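Local atomic coordinates of putative uncharacterized protein (Wolbachia pipientis, PDB entry 3F4S), a protein that probably oxidises cysteine pairs of exported proteins to disulfide bonds, as a thioredoxin-fold oxidoreductase of the DsbA family. Residues S95-K100 against S136-D141; A39-I44 against D207-K212; D85-K90 against D116-Y121. The protein carries 1 engineered substitution. One frame throughout, in Å; residues are numbered along the deposited sequence.

In the fold
The three contacts span the DsbA plan, a thioredoxin fold carrying an inserted helical domain. Interactions 1 and 3 belong to the helical part, centres about 19 Å and nearest atoms about 5 Å apart: interaction 3 uses the start of helix 86-94 and the loop after helix 101-113, interaction 1 the loop after the end of helix 86-94 and the turn between helices 127-135 and 140-147. Interaction 2, across the chain's centre, joins strand 41-47 to helix 199-216, about 32 Å and 34 Å from interactions 1 and 3, centre to centre. The Cys51-Cys54 disulfide, probably the redox centre, follows Thr50, which touches Arg87 of interaction 3; a second disulfide, Cys97-Cys146, includes a residue of interaction 1.

Interaction 1. Residues S95-K100 against S136-D141; sequences SHCYEK and SNLKQD
Cys97 and Tyr98, in the loop after helix 86-94, meet Ser136 and Leu138 where a Schellman motif, with Asn137 at positive phi, ends helix 127-135 in the inserted helical domain of this DsbA-like protein. The Tyr98 side chain reaches across to the turn: its first torsion sets CG anti to the carbonyl carbon (chi1 -60°), and OH lies 2.7 Å from Ser136 OG in a hydrogen bond whose donor could be either hydroxyl. Ser136 OG meets the phenol at the ring edge, close to its plane, and also bonds to Ile132 O and Ala133 O of the preceding helical turn, so three oxygens bond to this one hydroxyl, and the phenol is linked through it to the last turn of helix 127-135. Phe107 stacks on the Tyr98 ring from helix 101-113. Leu138 also points at the loop, with CG anti to its own backbone N (chi1 -172°), and both its methyls lie against Cys97. CD2 touches Tyr98 OH at 3.7 Å, approaching the phenol obliquely, and packs against Cys97 CB at 3.9 Å. The cysteine itself is disulfide-bonded to Cys146 in helix 140-147, which links the same two parts of the domain covalently. Beside that bond, Leu138 CD1 lies 3.9 Å from Cys97 SG.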
ATOM      1  N   SER A  95      -1.392 -11.499   2.733  1.00 17.60           N
ATOM      2  CA  SER A  95      -0.260 -10.852   2.068  1.00 18.20           C
ATOM      3  C   SER A  95       1.054 -11.133   2.792  1.00 19.83           C
ATOM      4  O   SER A  95       2.125 -11.078   2.190  1.00 19.16           O
ATOM      5  CB  SER A  95      -0.484  -9.342   1.927  1.00 16.81           C
ATOM      6  OG  SER A  95      -0.280  -8.682   3.166  1.00 17.92           O
ATOM      7  N   HIS A  96       0.972 -11.449   4.080  1.00 20.02           N
ATOM      8  CA  HIS A  96       2.175 -11.737   4.853  1.00 22.59           C
ATOM      9  C   HIS A  96       2.781 -13.102   4.550  1.00 23.34           C
ATOM     10  O   HIS A  96       3.872 -13.420   5.028  1.00 26.32           O
ATOM     11  CB  HIS A  96       1.880 -11.581   6.342  1.00 24.51           C
ATOM     12  CG  HIS A  96       1.738 -10.156   6.767  1.00 32.52           C
ATOM     13  ND1 HIS A  96       2.666  -9.520   7.566  1.00 38.87           N
ATOM     14  CD2 HIS A  96       0.794  -9.229   6.474  1.00 32.85           C
ATOM     15  CE1 HIS A  96       2.288  -8.270   7.762  1.00 39.58           C
ATOM     16  NE2 HIS A  96       1.160  -8.066   7.106  1.00 37.73           N
ATOM     17  N   CYS A  97       2.079 -13.906   3.758  1.00 22.44           N
ATOM     18  CA  CYS A  97       2.640 -15.156   3.230  1.00 21.79           C
ATOM     19  C   CYS A  97       3.613 -14.894   2.071  1.00 23.80           C
ATOM     20  O   CYS A  97       4.225 -15.821   1.550  1.00 28.30           O
ATOM     21  CB  CYS A  97       1.520 -16.093   2.748  1.00 25.65           C
ATOM     22  SG  CYS A  97       1.128 -17.507   3.819  1.00 27.93           S
ATOM     23  N   TYR A  98       3.726 -13.633   1.659  1.00 24.55           N
ATOM     24  CA  TYR A  98       4.568 -13.251   0.521  1.00 24.19           C
ATOM     25  C   TYR A  98       5.717 -12.353   0.976  1.00 27.51           C
ATOM     26  O   TYR A  98       5.525 -11.169   1.259  1.00 30.29           O
ATOM     27  CB  TYR A  98       3.722 -12.577  -0.563  1.00 24.16           C
ATOM     28  CG  TYR A  98       2.634 -13.494  -1.069  1.00 23.35           C
ATOM     29  CD1 TYR A  98       2.809 -14.247  -2.223  1.00 24.44           C
ATOM     30  CD2 TYR A  98       1.446 -13.639  -0.372  1.00 23.42           C
ATOM     31  CE1 TYR A  98       1.818 -15.108  -2.671  1.00 24.24           C
ATOM     32  CE2 TYR A  98       0.458 -14.490  -0.811  1.00 20.73           C
ATOM     33  CZ  TYR A  98       0.646 -15.222  -1.957  1.00 21.42           C
ATOM     34  OH  TYR A  98      -0.349 -16.063  -2.392  1.00 23.14           O
ATOM     35  N   GLU A  99       6.913 -12.927   1.044  1.00 29.32           N
ATOM     36  CA  GLU A  99       8.050 -12.270   1.688  1.00 32.97           C
ATOM     37  C   GLU A  99       8.833 -11.323   0.775  1.00 34.50           C
ATOM     38  O   GLU A  99       9.161 -10.204   1.177  1.00 37.89           O
ATOM     39  CB  GLU A  99       8.995 -13.312   2.297  1.00 34.36           C
ATOM     40  N   LYS A 100       9.142 -11.772  -0.440  1.00 32.78           N
ATOM     41  CA  LYS A 100       9.932 -10.975  -1.374  1.00 34.41           C
ATOM     42  C   LYS A 100       9.144  -9.743  -1.808  1.00 33.62           C
ATOM     43  O   LYS A 100       7.927  -9.805  -1.960  1.00 32.33           O
ATOM     44  CB  LYS A 100      10.326 -11.809  -2.599  1.00 34.82           C
ATOM     45  CG  LYS A 100      11.217 -13.005  -2.294  1.00 37.08           C
ATOM     46  N   SER A 136      -0.507 -18.686  -7.193  1.00 19.89           N
ATOM     47  CA  SER A 136       0.838 -18.315  -6.756  1.00 21.13           C
ATOM     48  C   SER A 136       1.582 -19.481  -6.108  1.00 22.75           C
ATOM     49  O   SER A 136       2.636 -19.287  -5.503  1.00 25.35           O
ATOM     50  CB  SER A 136       0.791 -17.123  -5.796  1.00 22.45           C
ATOM     51  OG  SER A 136       0.064 -17.444  -4.630  1.00 25.43           O
ATOM     52  N   ASN A 137       1.042 -20.690  -6.249  1.00 21.57           N
ATOM     53  CA  ASN A 137       1.690 -21.885  -5.718  1.00 21.33           C
ATOM     54  C   ASN A 137       1.923 -21.859  -4.205  1.00 24.97           C
ATOM     55  O   ASN A 137       2.867 -22.473  -3.704  1.00 29.20           O
ATOM     56  CB  ASN A 137       3.006 -22.148  -6.460  1.00 22.11           C
ATOM     57  CG  ASN A 137       2.825 -22.115  -7.959  1.00 20.69           C
ATOM     58  OD1 ASN A 137       3.405 -21.280  -8.661  1.00 24.26           O
ATOM     59  ND2 ASN A 137       1.983 -22.998  -8.455  1.00 16.99           N
ATOM     60  N   LEU A 138       1.062 -21.142  -3.490  1.00 24.87           N
ATOM     61  CA  LEU A 138       1.086 -21.137  -2.036  1.00 25.64           C
ATOM     62  C   LEU A 138       0.400 -22.407  -1.545  1.00 27.33           C
ATOM     63  O   LEU A 138      -0.747 -22.674  -1.897  1.00 30.21           O
ATOM     64  CB  LEU A 138       0.365 -19.893  -1.501  1.00 25.67           C
ATOM     65  CG  LEU A 138       0.447 -19.622   0.004  1.00 27.52           C
ATOM     66  CD1 LEU A 138       1.892 -19.384   0.440  1.00 27.88           C
ATOM     67  CD2 LEU A 138      -0.430 -18.433   0.384  1.00 25.96           C
ATOM     68  N   LYS A 139       1.102 -23.199  -0.744  1.00 29.22           N
ATOM     69  CA  LYS A 139       0.537 -24.463  -0.282  1.00 31.63           C
ATOM     70  C   LYS A 139      -0.590 -24.241   0.721  1.00 32.98           C
ATOM     71  O   LYS A 139      -0.617 -23.230   1.425  1.00 32.08           O
ATOM     72  CB  LYS A 139       1.621 -25.369   0.304  1.00 32.73           C
ATOM     73  CG  LYS A 139       2.425 -26.107  -0.756  1.00 36.25           C
ATOM     74  CD  LYS A 139       3.409 -27.083  -0.141  1.00 39.86           C
ATOM     75  CE  LYS A 139       2.706 -28.248   0.546  0.50 40.18           C
ATOM     76  NZ  LYS A 139       3.666 -29.328   0.940  0.50 40.26           N
ATOM     77  N   GLN A 140      -1.520 -25.188   0.791  1.00 33.77           N
ATOM     78  CA  GLN A 140      -2.683 -25.028   1.659  1.00 34.25           C
ATOM     79  C   GLN A 140      -2.314 -24.796   3.127  1.00 33.88           C
ATOM     80  O   GLN A 140      -2.925 -23.959   3.794  1.00 33.47           O
ATOM     81  CB  GLN A 140      -3.645 -26.213   1.529  1.00 36.66           C
ATOM     82  CG  GLN A 140      -4.979 -25.983   2.223  0.50 35.92           C
ATOM     83  CD  GLN A 140      -5.691 -24.738   1.718  0.50 36.15           C
ATOM     84  OE1 GLN A 140      -5.590 -24.382   0.543  0.50 35.67           O
ATOM     85  NE2 GLN A 140      -6.418 -24.072   2.605  0.50 37.68           N
ATOM     86  N   ASP A 141      -1.321 -25.523   3.634  1.00 33.82           N
ATOM     87  CA  ASP A 141      -0.943 -25.351   5.039  1.00 33.98           C
ATOM     88  C   ASP A 141      -0.417 -23.940   5.327  1.00 33.04           C
ATOM     89  O   ASP A 141      -0.721 -23.355   6.369  1.00 35.29           O
ATOM     90  CB  ASP A 141       0.045 -26.428   5.521  1.00 35.10           C
ATOM     91  CG  ASP A 141       1.304 -26.522   4.661  0.50 36.74           C
ATOM     92  OD1 ASP A 141       1.450 -25.750   3.690  0.50 36.44           O
ATOM     93  OD2 ASP A 141       2.158 -27.388   4.965  0.50 38.41           O
TER

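Interaction 2. Residues A39-I44 against D207-K212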
ATOM      1  N   ALA A  39      15.788   6.058  -2.539  1.00 35.83           N
ATOM      2  CA  ALA A  39      15.225   6.906  -3.584  1.00 33.91           C
ATOM      3  C   ALA A  39      14.998   8.316  -3.042  1.00 33.10           C
ATOM      4  O   ALA A  39      14.768   8.492  -1.849  1.00 32.46           O
ATOM      5  CB  ALA A  39      13.923   6.313  -4.114  1.00 32.96           C
ATOM      6  N   PRO A  40      15.081   9.328  -3.919  1.00 32.99           N
ATOM      7  CA  PRO A  40      14.876  10.725  -3.517  1.00 32.74           C
ATOM      8  C   PRO A  40      13.476  10.994  -2.968  1.00 31.23           C
ATOM      9  O   PRO A  40      13.348  11.800  -2.044  1.00 32.15           O
ATOM     10  CB  PRO A  40      15.085  11.504  -4.820  1.00 33.15           C
ATOM     11  CG  PRO A  40      15.892  10.619  -5.672  1.00 34.98           C
ATOM     12  CD  PRO A  40      15.539   9.213  -5.313  1.00 33.29           C
ATOM     13  N   ILE A  41      12.451  10.338  -3.519  1.00 29.65           N
ATOM     14  CA  ILE A  41      11.070  10.619  -3.143  1.00 29.31           C
ATOM     15  C   ILE A  41      10.455   9.418  -2.437  1.00 29.14           C
ATOM     16  O   ILE A  41      10.814   8.276  -2.718  1.00 29.40           O
ATOM     17  CB  ILE A  41      10.213  10.989  -4.380  1.00 27.77           C
ATOM     18  CG1 ILE A  41      10.832  12.192  -5.103  1.00 29.14           C
ATOM     19  CG2 ILE A  41       8.755  11.263  -3.990  1.00 27.55           C
ATOM     20  CD1 ILE A  41      11.062  13.397  -4.204  1.00 30.81           C
ATOM     21  N   LEU A  42       9.534   9.689  -1.515  1.00 27.67           N
ATOM     22  CA  LEU A  42       8.833   8.648  -0.773  1.00 26.66           C
ATOM     23  C   LEU A  42       7.327   8.770  -0.975  1.00 24.54           C
ATOM     24  O   LEU A  42       6.768   9.856  -0.838  1.00 25.01           O
ATOM     25  CB  LEU A  42       9.140   8.767   0.721  1.00 27.27           C
ATOM     26  CG  LEU A  42       8.263   7.922   1.654  1.00 28.56           C
ATOM     27  CD1 LEU A  42       8.407   6.446   1.324  1.00 28.08           C
ATOM     28  CD2 LEU A  42       8.611   8.188   3.118  1.00 30.67           C
ATOM     29  N   MET A  43       6.675   7.656  -1.290  1.00 22.62           N
ATOM     30  CA  MET A  43       5.217   7.595  -1.305  1.00 22.67           C
ATOM     31  C   MET A  43       4.741   6.528  -0.332  1.00 22.51           C
ATOM     32  O   MET A  43       5.158   5.373  -0.415  1.00 23.39           O
ATOM     33  CB  MET A  43       4.671   7.281  -2.702  1.00 23.39           C
ATOM     34  CG  MET A  43       3.189   6.878  -2.698  1.00 22.49           C
ATOM     35  SD  MET A  43       2.548   6.445  -4.325  1.00 24.65           S
ATOM     36  CE  MET A  43       2.521   8.049  -5.113  1.00 27.44           C
ATOM     37  N   ILE A  44       3.874   6.925   0.595  1.00 21.61           N
ATOM     38  CA  ILE A  44       3.204   5.985   1.481  1.00 19.96           C
ATOM     39  C   ILE A  44       1.737   5.985   1.102  1.00 19.97           C
ATOM     40  O   ILE A  44       1.118   7.038   1.032  1.00 22.30           O
ATOM     41  CB  ILE A  44       3.349   6.400   2.962  1.00 20.95           C
ATOM     42  CG1 ILE A  44       4.822   6.360   3.381  1.00 23.35           C
ATOM     43  CG2 ILE A  44       2.495   5.500   3.871  1.00 23.33           C
ATOM     44  CD1 ILE A  44       5.105   7.024   4.725  1.00 24.27           C
ATOM     45  N   ASP A 207       7.004  14.991 -10.062  1.00 30.47           N
ATOM     46  CA  ASP A 207       8.027  15.711 -10.822  1.00 32.06           C
ATOM     47  C   ASP A 207       8.525  16.945 -10.078  1.00 33.45           C
ATOM     48  O   ASP A 207       9.730  17.185  -9.997  1.00 34.54           O
ATOM     49  CB  ASP A 207       7.502  16.118 -12.198  1.00 32.61           C
ATOM     50  CG  ASP A 207       7.474  14.965 -13.174  1.00 34.48           C
ATOM     51  OD1 ASP A 207       7.958  13.868 -12.820  1.00 35.05           O
ATOM     52  OD2 ASP A 207       6.973  15.163 -14.300  1.00 35.90           O
ATOM     53  N   LYS A 208       7.592  17.729  -9.545  1.00 33.22           N
ATOM     54  CA  LYS A 208       7.932  18.958  -8.830  1.00 34.02           C
ATOM     55  C   LYS A 208       8.773  18.659  -7.590  1.00 34.81           C
ATOM     56  O   LYS A 208       9.758  19.344  -7.307  1.00 36.44           O
ATOM     57  CB  LYS A 208       6.658  19.704  -8.431  1.00 34.56           C
ATOM     58  N   LEU A 209       8.381  17.623  -6.861  1.00 33.42           N
ATOM     59  CA  LEU A 209       9.079  17.234  -5.645  1.00 34.35           C
ATOM     60  C   LEU A 209      10.462  16.675  -5.982  1.00 34.27           C
ATOM     61  O   LEU A 209      11.451  16.982  -5.312  1.00 33.30           O
ATOM     62  CB  LEU A 209       8.255  16.194  -4.888  1.00 36.24           C
ATOM     63  CG  LEU A 209       8.258  16.213  -3.359  1.00 40.71           C
ATOM     64  CD1 LEU A 209       7.924  17.591  -2.814  1.00 40.19           C
ATOM     65  CD2 LEU A 209       7.271  15.179  -2.838  1.00 41.64           C
ATOM     66  N   TYR A 210      10.524  15.862  -7.034  1.00 33.42           N
ATOM     67  CA  TYR A 210      11.781  15.267  -7.474  1.00 34.23           C
ATOM     68  C   TYR A 210      12.799  16.344  -7.850  1.00 35.30           C
ATOM     69  O   TYR A 210      13.980  16.244  -7.509  1.00 36.85           O
ATOM     70  CB  TYR A 210      11.533  14.332  -8.658  1.00 34.58           C
ATOM     71  CG  TYR A 210      12.787  13.769  -9.278  1.00 36.41           C
ATOM     72  CD1 TYR A 210      13.403  12.645  -8.749  1.00 36.71           C
ATOM     73  CD2 TYR A 210      13.351  14.356 -10.402  1.00 38.92           C
ATOM     74  CE1 TYR A 210      14.551  12.125  -9.317  1.00 38.30           C
ATOM     75  CE2 TYR A 210      14.495  13.845 -10.978  1.00 40.32           C
ATOM     76  CZ  TYR A 210      15.090  12.729 -10.432  1.00 40.08           C
ATOM     77  OH  TYR A 210      16.227  12.215 -11.007  1.00 42.42           O
ATOM     78  N   GLY A 211      12.337  17.373  -8.555  1.00 35.32           N
ATOM     79  CA  GLY A 211      13.187  18.490  -8.917  1.00 37.84           C
ATOM     80  C   GLY A 211      13.792  19.158  -7.699  1.00 39.88           C
ATOM     81  O   GLY A 211      14.998  19.420  -7.654  1.00 40.57           O
ATOM     82  N   LYS A 212      12.954  19.442  -6.708  1.00 38.60           N
ATOM     83  CA  LYS A 212      13.422  20.031  -5.461  1.00 38.21           C
ATOM     84  C   LYS A 212      14.379  19.080  -4.755  1.00 39.24           C
ATOM     85  O   LYS A 212      15.367  19.512  -4.166  1.00 40.71           O
ATOM     86  CB  LYS A 212      12.241  20.370  -4.547  1.00 37.58           C
ATOM     87  CG  LYS A 212      11.323  21.449  -5.099  1.00 37.99           C
ATOM     88  CD  LYS A 212      10.143  21.696  -4.177  0.50 36.61           C
ATOM     89  CE  LYS A 212       9.140  22.651  -4.810  0.50 36.52           C
TER
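Ile41 has the largest share of the buried surface, followed by Tyr210 and Leu209; the isoleucine side chain reaches from the start of strand 41-47 onto the flank of helix 199-216, the helix that covers one side of the sheet in the thioredoxin fold. Its first torsion places CG1 anti to the carbonyl carbon (chi1 -57°), which directs the longer branch at the helix backbone. The terminal methyl CD1 rests on the peptide joining Leu209 and Tyr210, 3.8 Å from Leu209 O and 3.8 Å from Tyr210 N, and also touches Leu209 CB at 4.0 Å. CG1 lies 4.2 Å from Tyr210 CB, at the edge of the phenol ring and near its plane. Leu209 brings its own side chain toward the strand and also packs on Ile177 of the neighbouring strand 174-179, which Ile41 touches as well, so the three form one apolar cluster between sheet and helix. Tyr210 extends with CG anti to the backbone N (chi1 174°) and lies alongside Pro40 in the same direction; Pro40 CG comes within 4.2 Å of Tyr210 CE1. Lys74, just before strand 75-81, adds a cation-pi contact to the Tyr210 ring. Between the two segments the contact rests on van der Waals packing and burial of apolar surface, with no directional polar bond.

Interaction 3. Residues D85-K90 against D116-Y121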
ATOM      1  N   ASP A  85     -13.208  -4.520   6.182  1.00 15.05           N
ATOM      2  CA  ASP A  85     -14.183  -5.601   6.222  1.00 17.11           C
ATOM      3  C   ASP A  85     -13.480  -6.943   6.379  1.00 15.49           C
ATOM      4  O   ASP A  85     -12.240  -7.011   6.423  1.00 15.02           O
ATOM      5  CB  ASP A  85     -15.035  -5.579   4.952  1.00 16.90           C
ATOM      6  CG  ASP A  85     -14.187  -5.554   3.701  1.00 19.97           C
ATOM      7  OD1 ASP A  85     -13.260  -6.357   3.613  1.00 22.56           O
ATOM      8  OD2 ASP A  85     -14.432  -4.732   2.805  1.00 24.48           O
ATOM      9  N   TYR A  86     -14.268  -8.010   6.454  1.00 15.13           N
ATOM     10  CA  TYR A  86     -13.722  -9.337   6.711  1.00 16.44           C
ATOM     11  C   TYR A  86     -12.775  -9.794   5.595  1.00 15.72           C
ATOM     12  O   TYR A  86     -11.636 -10.209   5.867  1.00 16.83           O
ATOM     13  CB  TYR A  86     -14.852 -10.343   6.927  1.00 16.73           C
ATOM     14  CG  TYR A  86     -14.389 -11.753   7.173  1.00 16.98           C
ATOM     15  CD1 TYR A  86     -14.094 -12.204   8.465  1.00 17.64           C
ATOM     16  CD2 TYR A  86     -14.257 -12.646   6.120  1.00 17.55           C
ATOM     17  CE1 TYR A  86     -13.682 -13.522   8.694  1.00 19.79           C
ATOM     18  CE2 TYR A  86     -13.841 -13.961   6.331  1.00 19.58           C
ATOM     19  CZ  TYR A  86     -13.552 -14.391   7.612  1.00 20.36           C
ATOM     20  OH  TYR A  86     -13.151 -15.694   7.797  1.00 21.73           O
ATOM     21  N   ARG A  87     -13.248  -9.714   4.351  0.50 15.81           N
ATOM     22  CA  ARG A  87     -12.466 -10.118   3.179  0.50 17.97           C
ATOM     23  C   ARG A  87     -11.144  -9.380   3.126  0.50 16.62           C
ATOM     24  O   ARG A  87     -10.085  -9.979   2.887  0.50 17.31           O
ATOM     25  CB  ARG A  87     -13.223  -9.801   1.880  0.50 21.67           C
ATOM     26  CG  ARG A  87     -14.690 -10.113   1.907  0.50 24.11           C
ATOM     27  CD  ARG A  87     -15.370  -9.832   0.575  0.50 22.30           C
ATOM     28  NE  ARG A  87     -15.293  -8.443   0.121  0.50 21.04           N
ATOM     29  CZ  ARG A  87     -15.893  -7.414   0.713  0.50 20.68           C
ATOM     30  NH1 ARG A  87     -16.594  -7.592   1.825  0.50 18.34           N
ATOM     31  NH2 ARG A  87     -15.774  -6.197   0.203  0.50 22.28           N
ATOM     32  N   GLY A  88     -11.218  -8.067   3.327  1.00 17.06           N
ATOM     33  CA  GLY A  88     -10.061  -7.205   3.204  1.00 17.88           C
ATOM     34  C   GLY A  88      -9.042  -7.452   4.290  1.00 15.99           C
ATOM     35  O   GLY A  88      -7.835  -7.394   4.049  1.00 15.90           O
ATOM     36  N   LEU A  89      -9.526  -7.715   5.499  1.00 15.05           N
ATOM     37  CA  LEU A  89      -8.625  -7.988   6.602  1.00 15.74           C
ATOM     38  C   LEU A  89      -7.952  -9.348   6.398  1.00 16.42           C
ATOM     39  O   LEU A  89      -6.745  -9.489   6.601  1.00 18.33           O
ATOM     40  CB  LEU A  89      -9.365  -7.919   7.940  1.00 17.14           C
ATOM     41  CG  LEU A  89      -8.543  -8.227   9.192  1.00 17.56           C
ATOM     42  CD1 LEU A  89      -7.236  -7.448   9.222  1.00 17.87           C
ATOM     43  CD2 LEU A  89      -9.379  -7.925  10.415  1.00 18.46           C
ATOM     44  N   LYS A  90      -8.728 -10.343   5.984  1.00 14.52           N
ATOM     45  CA  LYS A  90      -8.158 -11.659   5.687  1.00 14.58           C
ATOM     46  C   LYS A  90      -7.157 -11.574   4.529  1.00 15.98           C
ATOM     47  O   LYS A  90      -6.108 -12.227   4.555  1.00 16.84           O
ATOM     48  CB  LYS A  90      -9.264 -12.680   5.385  1.00 16.87           C
ATOM     49  CG  LYS A  90     -10.065 -13.098   6.614  1.00 17.20           C
ATOM     50  CD  LYS A  90      -9.273 -14.056   7.484  1.00 18.97           C
ATOM     51  CE  LYS A  90      -9.926 -14.232   8.845  1.00 23.06           C
ATOM     52  NZ  LYS A  90      -9.342 -15.368   9.627  1.00 25.99           N
ATOM     53  N   ASP A 116     -13.978  -7.733  -8.658  1.00 15.97           N
ATOM     54  CA  ASP A 116     -15.297  -8.196  -9.128  1.00 14.77           C
ATOM     55  C   ASP A 116     -15.601  -9.645  -8.735  1.00 15.08           C
ATOM     56  O   ASP A 116     -16.739 -10.110  -8.888  1.00 18.05           O
ATOM     57  CB  ASP A 116     -15.431  -8.093 -10.654  1.00 16.70           C
ATOM     58  CG  ASP A 116     -15.499  -6.660 -11.164  1.00 19.00           C
ATOM     59  OD1 ASP A 116     -15.380  -5.698 -10.375  1.00 18.27           O
ATOM     60  OD2 ASP A 116     -15.657  -6.507 -12.391  1.00 24.52           O
ATOM     61  N   SER A 117     -14.590 -10.367  -8.259  1.00 15.17           N
ATOM     62  CA  SER A 117     -14.736 -11.803  -8.036  1.00 16.79           C
ATOM     63  C   SER A 117     -15.017 -12.226  -6.592  1.00 17.27           C
ATOM     64  O   SER A 117     -15.194 -13.415  -6.327  1.00 17.24           O
ATOM     65  CB  SER A 117     -13.517 -12.559  -8.564  1.00 16.99           C
ATOM     66  OG  SER A 117     -13.427 -12.467  -9.969  1.00 20.40           O
ATOM     67  N   TRP A 118     -15.038 -11.275  -5.658  1.00 16.62           N
ATOM     68  CA  TRP A 118     -15.479 -11.593  -4.306  1.00 14.86           C
ATOM     69  C   TRP A 118     -16.926 -12.082  -4.356  1.00 16.31           C
ATOM     70  O   TRP A 118     -17.641 -11.859  -5.344  1.00 17.16           O
ATOM     71  CB  TRP A 118     -15.420 -10.356  -3.403  1.00 14.34           C
ATOM     72  CG  TRP A 118     -14.055  -9.884  -3.056  1.00 13.78           C
ATOM     73  CD1 TRP A 118     -13.458  -8.719  -3.471  1.00 17.26           C
ATOM     74  CD2 TRP A 118     -13.118 -10.527  -2.185  1.00 14.22           C
ATOM     75  NE1 TRP A 118     -12.204  -8.616  -2.932  1.00 16.17           N
ATOM     76  CE2 TRP A 118     -11.969  -9.705  -2.130  1.00 14.82           C
ATOM     77  CE3 TRP A 118     -13.130 -11.723  -1.459  1.00 15.76           C
ATOM     78  CZ2 TRP A 118     -10.843 -10.037  -1.372  1.00 15.97           C
ATOM     79  CZ3 TRP A 118     -12.006 -12.052  -0.703  1.00 17.29           C
ATOM     80  CH2 TRP A 118     -10.882 -11.208  -0.662  1.00 16.44           C
ATOM     81  N   ASN A 119     -17.358 -12.733  -3.283  1.00 15.65           N
ATOM     82  CA  ASN A 119     -18.762 -13.087  -3.103  1.00 16.03           C
ATOM     83  C   ASN A 119     -19.448 -11.958  -2.345  1.00 18.07           C
ATOM     84  O   ASN A 119     -19.223 -11.782  -1.145  1.00 18.25           O
ATOM     85  CB  ASN A 119     -18.879 -14.405  -2.329  1.00 17.34           C
ATOM     86  CG  ASN A 119     -20.305 -14.929  -2.256  1.00 18.51           C
ATOM     87  OD1 ASN A 119     -21.273 -14.176  -2.379  1.00 19.06           O
ATOM     88  ND2 ASN A 119     -20.437 -16.235  -2.056  1.00 18.20           N
ATOM     89  N   TYR A 120     -20.269 -11.177  -3.043  1.00 16.53           N
ATOM     90  CA  TYR A 120     -20.895 -10.006  -2.422  1.00 17.27           C
ATOM     91  C   TYR A 120     -22.141 -10.336  -1.596  1.00 17.30           C
ATOM     92  O   TYR A 120     -22.732  -9.463  -0.950  1.00 17.91           O
ATOM     93  CB  TYR A 120     -21.138  -8.904  -3.471  1.00 17.34           C
ATOM     94  CG  TYR A 120     -19.821  -8.271  -3.855  1.00 15.43           C
ATOM     95  CD1 TYR A 120     -19.302  -7.214  -3.113  1.00 14.79           C
ATOM     96  CD2 TYR A 120     -19.064  -8.770  -4.910  1.00 15.77           C
ATOM     97  CE1 TYR A 120     -18.072  -6.646  -3.429  1.00 15.06           C
ATOM     98  CE2 TYR A 120     -17.830  -8.219  -5.226  1.00 16.82           C
ATOM     99  CZ  TYR A 120     -17.346  -7.148  -4.487  1.00 15.18           C
ATOM    100  OH  TYR A 120     -16.126  -6.582  -4.785  1.00 15.87           O
ATOM    101  N   TYR A 121     -22.520 -11.609  -1.588  1.00 17.29           N
ATOM    102  CA  TYR A 121     -23.632 -12.044  -0.758  1.00 18.81           C
ATOM    103  C   TYR A 121     -23.131 -12.685   0.536  1.00 19.99           C
ATOM    104  O   TYR A 121     -23.555 -12.306   1.634  1.00 22.58           O
ATOM    105  CB  TYR A 121     -24.520 -13.004  -1.535  1.00 19.19           C
ATOM    106  CG  TYR A 121     -25.665 -13.562  -0.738  1.00 21.90           C
ATOM    107  CD1 TYR A 121     -26.715 -12.751  -0.338  1.00 23.97           C
ATOM    108  CD2 TYR A 121     -25.703 -14.906  -0.393  1.00 26.36           C
ATOM    109  CE1 TYR A 121     -27.775 -13.263   0.389  1.00 29.03           C
ATOM    110  CE2 TYR A 121     -26.760 -15.427   0.331  1.00 29.28           C
ATOM    111  CZ  TYR A 121     -27.791 -14.598   0.723  1.00 31.30           C
ATOM    112  OH  TYR A 121     -28.849 -15.104   1.444  1.00 37.32           O
TER
HETATM  113  O   HOH W   1     -15.041  -5.287  -2.589  1.00 20.45           O
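The first turn of helix 86-94 meets the loop after helix 101-113 through Arg87, its aliphatic stem over the face of the Trp118 indole and its guanidinium edge-on to it. Arg87 CB stands 3.7 Å from the centroid of the six-membered Trp118 ring in a CH-pi contact, and Arg87 CD is 3.6 Å from Trp118 CE3. A bend at chi3 (-60°) swings the guanidinium above the five-membered ring, Arg87 CZ 5.0 Å from its centroid in a cation-pi contact with the planes 79° apart. Arg87 NE, 3.7 Å from Trp118 CG, is buried there without a polar partner in the model. Arg87 NH2 pairs with Asp85 OD2 by charge only (3.3 Å) and is bridged by a water to Tyr120 OH, which also bonds Ile115 O. A second Arg87 conformer is modelled, so its guanidinium contacts are tentative. Asp85 caps the helix: Gly88 N donates to Asp85 OD1 (2.7 Å), while Asp85 OD2 bonds Thr50 OG1, beside Cys51 of the probable redox pair. Arg87 on Trp118 joins helix start to loop, and the Asp85 N-cap links that start to the residue before the CxxC pair, consistent with a DsbA-type thioredoxin fold.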